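Local coordinates for hypothetical protein (Trypanosoma cruzi, PDB 1YZV) that is of unknown function but, as a member of the isochorismatase family, probably acts as a hydrolase, at residues C26-F32 against L115-E119; I36-C42 against D143-Q148. All coordinates share one frame; numbering follows the deposited sequence.

How the contacts relate
Both contacts sit at the C-terminal ends of neighbouring parallel strands, 110-118 and 137-146, with their centres about 8 Å apart. Contact 1 ties the loop after strand 20-26 to the first of these strands and carries D27, beside K91 and C123, consistent with the Asp-Lys-Cys site of this superfamily; contact 2 lays the start of helix 39-56 on the adjoining strand end. They are joined directly: G146 N probably donates to G117 O (3.2 Å), and Q148 N to E119 OE1 (2.8 Å). F118 also reaches from contact 1 to I36, S39 and C42 of contact 2. A bound sulfate, probably from the crystallisation liquor, lies about 6 Å from the side chain of Q148.

Contact 1 (C26-F32 against L115-E119); sequences CDIQEKF and LWGFE
L115 brushes C26 with its branch end, CD1 coming 4.4 Å from C26 CB, and the two backbones then run side by side. W116 O accepts from C26 N at 2.9 Å. The indole of W116 swings to the far side of the strand, towards F49, V45 and A46 of helix 39-56. I28 reaches it with the end of its longer branch, CD1 lying 3.6 Å from W116 NE1; the two side chains cross at about a right angle. That buried N-H therefore has a methyl beside it, and the model gives it no acceptor. G117, the parallel bridge partner of C26, presses its bare CA against C26 O in a C-H...O contact; its backbone angles call for glycine, and C26 O occupies the side-chain position. C26 O is used again by F118 N, at 2.9 Å and 162° at the hydrogen. This pairing joins the two central strands, 20-26 and 110-118, of the six-stranded parallel sheet of the isochorismatase fold. D27 turns its carboxylate to K91 and T66 and touches C123, consistent with the superfamily's Asp-Lys-Cys site. F118 covers the loop that follows, chi1 -53° setting CG beside the backbone N and the ring along that loop. Its CD2 touches D27 O and F32 CB, set roughly at a right angle and each 3.3 Å away, while CE2 meets I28 CG2 at 3.8 Å. The F32 and F118 side chains slide past each other in opposite directions, their ring planes at 55°, and F118 CB sits over one face of the F32 ring. A cis peptide leads on to E119, the N-cap residue of helix 120-133. With OE1 held by Q148, E119 brings OE2 to the edge of the F32 ring, 4.0 Å from CE1.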
# COMPACT_ATOMS: atom_id res chain seq x y z
N CYS A 26 15.80 6.52 18.41
CA CYS A 26 16.56 5.30 18.15
C CYS A 26 17.90 5.58 17.48
O CYS A 26 17.95 5.85 16.29
CB CYS A 26 15.74 4.41 17.23
SG CYS A 26 16.09 2.72 17.30
N ASP A 27 18.97 5.55 18.27
CA ASP A 27 20.34 5.36 17.73
C ASP A 27 20.76 6.38 16.63
O ASP A 27 21.40 6.01 15.63
CB ASP A 27 20.46 3.93 17.17
CG ASP A 27 20.21 2.84 18.22
OD1 ASP A 27 19.93 3.14 19.42
OD2 ASP A 27 20.08 1.66 17.77
N ILE A 28 20.49 7.66 16.86
CA ILE A 28 20.90 8.70 15.92
C ILE A 28 22.29 9.15 16.32
O ILE A 28 22.46 10.19 16.96
CB ILE A 28 19.91 9.88 15.87
CG1 ILE A 28 18.50 9.34 15.51
CG2 ILE A 28 20.37 10.92 14.84
CD1 ILE A 28 17.44 10.39 15.39
N GLN A 29 23.26 8.33 15.95
CA GLN A 29 24.63 8.44 16.46
C GLN A 29 25.62 8.89 15.39
O GLN A 29 25.38 8.74 14.18
CB GLN A 29 25.08 7.08 17.03
CG GLN A 29 24.26 6.65 18.23
CD GLN A 29 24.35 5.14 18.46
OE1 GLN A 29 23.37 4.41 18.31
NE2 GLN A 29 25.54 4.67 18.87
N GLU A 30 26.78 9.36 15.87
CA GLU A 30 27.78 10.00 15.03
C GLU A 30 28.19 9.15 13.84
O GLU A 30 28.26 9.66 12.73
CB GLU A 30 29.03 10.45 15.85
CG GLU A 30 28.78 11.62 16.86
CD GLU A 30 28.43 13.01 16.23
OE1 GLU A 30 28.30 13.12 14.98
OE2 GLU A 30 28.20 13.99 16.98
N LYS A 31 28.41 7.86 14.01
CA LYS A 31 28.96 7.10 12.88
C LYS A 31 27.95 6.82 11.76
O LYS A 31 28.35 6.57 10.63
CB LYS A 31 29.65 5.81 13.34
CG LYS A 31 31.02 6.09 14.06
CD LYS A 31 31.92 7.08 13.28
CE LYS A 31 33.41 6.94 13.61
NZ LYS A 31 34.27 6.96 12.35
N PHE A 32 26.67 6.96 12.05
CA PHE A 32 25.62 6.83 11.05
C PHE A 32 25.40 8.12 10.23
O PHE A 32 24.69 8.08 9.21
CB PHE A 32 24.28 6.54 11.74
CG PHE A 32 24.21 5.22 12.46
CD1 PHE A 32 23.94 4.04 11.75
CD2 PHE A 32 24.21 5.19 13.85
CE1 PHE A 32 23.74 2.83 12.43
CE2 PHE A 32 24.03 3.98 14.55
CZ PHE A 32 23.80 2.81 13.84
N LEU A 115 8.04 7.04 17.53
CA LEU A 115 9.31 6.33 17.26
C LEU A 115 9.96 6.82 15.97
O LEU A 115 9.31 6.90 14.92
CB LEU A 115 9.05 4.83 17.17
CG LEU A 115 10.17 3.85 16.72
CD1 LEU A 115 11.39 3.90 17.69
CD2 LEU A 115 9.59 2.40 16.64
N TRP A 116 11.26 7.08 16.04
CA TRP A 116 12.03 7.46 14.85
C TRP A 116 13.53 7.22 15.06
O TRP A 116 13.95 6.92 16.17
CB TRP A 116 11.78 8.95 14.47
CG TRP A 116 12.43 9.93 15.35
CD1 TRP A 116 13.64 10.55 15.09
CD2 TRP A 116 12.16 10.17 16.75
NE1 TRP A 116 14.08 11.23 16.19
CE2 TRP A 116 13.17 11.08 17.21
CE3 TRP A 116 11.08 9.90 17.60
CZ2 TRP A 116 13.21 11.57 18.53
CZ3 TRP A 116 11.12 10.40 18.91
CH2 TRP A 116 12.17 11.23 19.36
N GLY A 117 14.28 7.22 13.97
CA GLY A 117 15.74 7.15 14.04
C GLY A 117 16.34 6.17 13.07
O GLY A 117 15.87 6.05 11.90
N PHE A 118 17.48 5.61 13.48
CA PHE A 118 18.27 4.72 12.65
C PHE A 118 18.30 3.29 13.25
O PHE A 118 18.27 3.13 14.46
CB PHE A 118 19.72 5.15 12.57
CG PHE A 118 19.96 6.59 12.16
CD1 PHE A 118 19.17 7.23 11.24
CD2 PHE A 118 21.18 7.18 12.51
CE1 PHE A 118 19.49 8.53 10.83
CE2 PHE A 118 21.50 8.48 12.11
CZ PHE A 118 20.62 9.16 11.31
N GLU A 119 18.37 2.26 12.41
CA GLU A 119 18.06 2.31 11.00
C GLU A 119 16.63 1.79 10.88
O GLU A 119 16.19 0.96 11.69
CB GLU A 119 19.01 1.40 10.19
CG GLU A 119 20.43 1.93 10.09
CD GLU A 119 21.29 1.21 9.05
OE1 GLU A 119 21.00 1.24 7.84
OE2 GLU A 119 22.30 0.64 9.45

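Contact 2 (I36-C42 against D143-Q148); sequences IANSANC and DGCGSQ
N38 reaches across to C145 and holds its carbonyl: ND2 donates to C145 O at 2.7 Å and 166°, coming from above the carbonyl plane although the acceptor lies in the plane of the amide. The torsion that aims it is chi1 65°, which sets CG between the backbone N and the carbonyl carbon. I36-S39 is a type I turn leading into helix 39-56, with N38 at the N-cap position, yet its side chain makes no capping bond and is spent on C145 O instead. The second N-H of ND2 meets a water that also takes N41 ND2, itself bonded to I202 O, and that donates to D143 O. OD1 accepts from another water, which takes S147 N at 3.1 Å. I36 packs CG2 3.7 Å from G146 CA. One helical turn after N38, C42 lays SG against the G144 peptide, 3.3 Å from G144 O. A third water links A37 N and S147 O. Here the helix start meets the end of strand 137-146 through neutral groups, and because ND2 donates twice and OD1 accepts once, the partners settle which end of the N38 amide is O and which N.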
# COMPACT_ATOMS: atom_id res chain seq x y z
N ILE A 36 23.77 7.63 6.34
CA ILE A 36 22.31 7.63 6.15
C ILE A 36 22.00 8.94 5.42
O ILE A 36 22.26 10.01 5.94
CB ILE A 36 21.62 7.61 7.50
CG1 ILE A 36 22.06 6.40 8.30
CG2 ILE A 36 20.04 7.73 7.37
CD1 ILE A 36 21.13 5.36 8.39
N ALA A 37 21.54 8.85 4.16
CA ALA A 37 21.37 10.02 3.33
C ALA A 37 20.59 11.18 3.98
O ALA A 37 20.89 12.37 3.76
CB ALA A 37 20.70 9.62 2.00
N ASN A 38 19.48 10.88 4.64
CA ASN A 38 18.66 11.95 5.24
C ASN A 38 18.94 12.16 6.74
O ASN A 38 18.06 12.60 7.49
CB ASN A 38 17.18 11.63 5.04
CG ASN A 38 16.77 10.38 5.79
OD1 ASN A 38 17.55 9.45 5.82
ND2 ASN A 38 15.51 10.32 6.29
N SER A 39 20.14 11.79 7.20
CA SER A 39 20.50 11.94 8.62
C SER A 39 20.15 13.31 9.18
O SER A 39 19.76 13.43 10.38
CB SER A 39 21.98 11.60 8.87
OG SER A 39 22.85 12.48 8.23
N ALA A 40 20.34 14.36 8.37
CA ALA A 40 20.07 15.72 8.83
C ALA A 40 18.57 15.93 9.22
O ALA A 40 18.29 16.58 10.23
CB ALA A 40 20.53 16.75 7.79
N ASN A 41 17.64 15.29 8.50
CA ASN A 41 16.23 15.34 8.87
C ASN A 41 15.92 14.57 10.15
O ASN A 41 15.02 14.94 10.88
CB ASN A 41 15.34 14.81 7.72
CG ASN A 41 15.08 15.85 6.64
OD1 ASN A 41 15.52 17.01 6.75
ND2 ASN A 41 14.32 15.45 5.58
N CYS A 42 16.67 13.51 10.41
CA CYS A 42 16.45 12.67 11.56
C CYS A 42 16.88 13.41 12.83
O CYS A 42 16.15 13.44 13.82
CB CYS A 42 17.19 11.32 11.39
SG CYS A 42 16.58 10.40 9.97
N ASP A 143 9.70 10.88 8.46
CA ASP A 143 10.62 11.98 8.11
C ASP A 143 11.83 12.09 9.03
O ASP A 143 12.82 12.71 8.64
CB ASP A 143 9.90 13.38 8.00
CG ASP A 143 9.13 13.81 9.28
OD1 ASP A 143 8.49 12.96 9.91
OD2 ASP A 143 9.08 15.05 9.59
N GLY A 144 11.81 11.35 10.14
CA GLY A 144 12.93 11.23 11.09
C GLY A 144 13.56 9.83 11.12
O GLY A 144 14.27 9.47 12.06
N CYS A 145 13.21 9.01 10.13
CA CYS A 145 13.78 7.66 9.94
C CYS A 145 14.66 7.57 8.72
O CYS A 145 14.43 8.25 7.71
CB CYS A 145 12.66 6.59 9.83
SG CYS A 145 11.72 6.36 11.29
N GLY A 146 15.67 6.70 8.80
CA GLY A 146 16.56 6.49 7.70
C GLY A 146 17.33 5.20 7.81
O GLY A 146 17.51 4.67 8.94
N SER A 147 17.83 4.75 6.65
CA SER A 147 18.70 3.57 6.57
C SER A 147 19.89 3.91 5.70
O SER A 147 19.89 4.93 4.99
CB SER A 147 17.98 2.34 5.97
OG SER A 147 16.85 1.95 6.72
N GLN A 148 20.90 3.04 5.70
CA GLN A 148 22.06 3.29 4.83
C GLN A 148 21.68 3.11 3.34
O GLN A 148 22.27 3.75 2.46
CB GLN A 148 23.25 2.42 5.23
CG GLN A 148 23.83 2.84 6.60
CD GLN A 148 25.04 2.04 7.02
OE1 GLN A 148 24.96 1.22 7.94
NE2 GLN A 148 26.05 2.05 6.18
O HOH W 1 20.54 6.51 3.02
O HOH W 2 13.71 12.65 5.88
O HOH W 3 17.18 6.79 4.45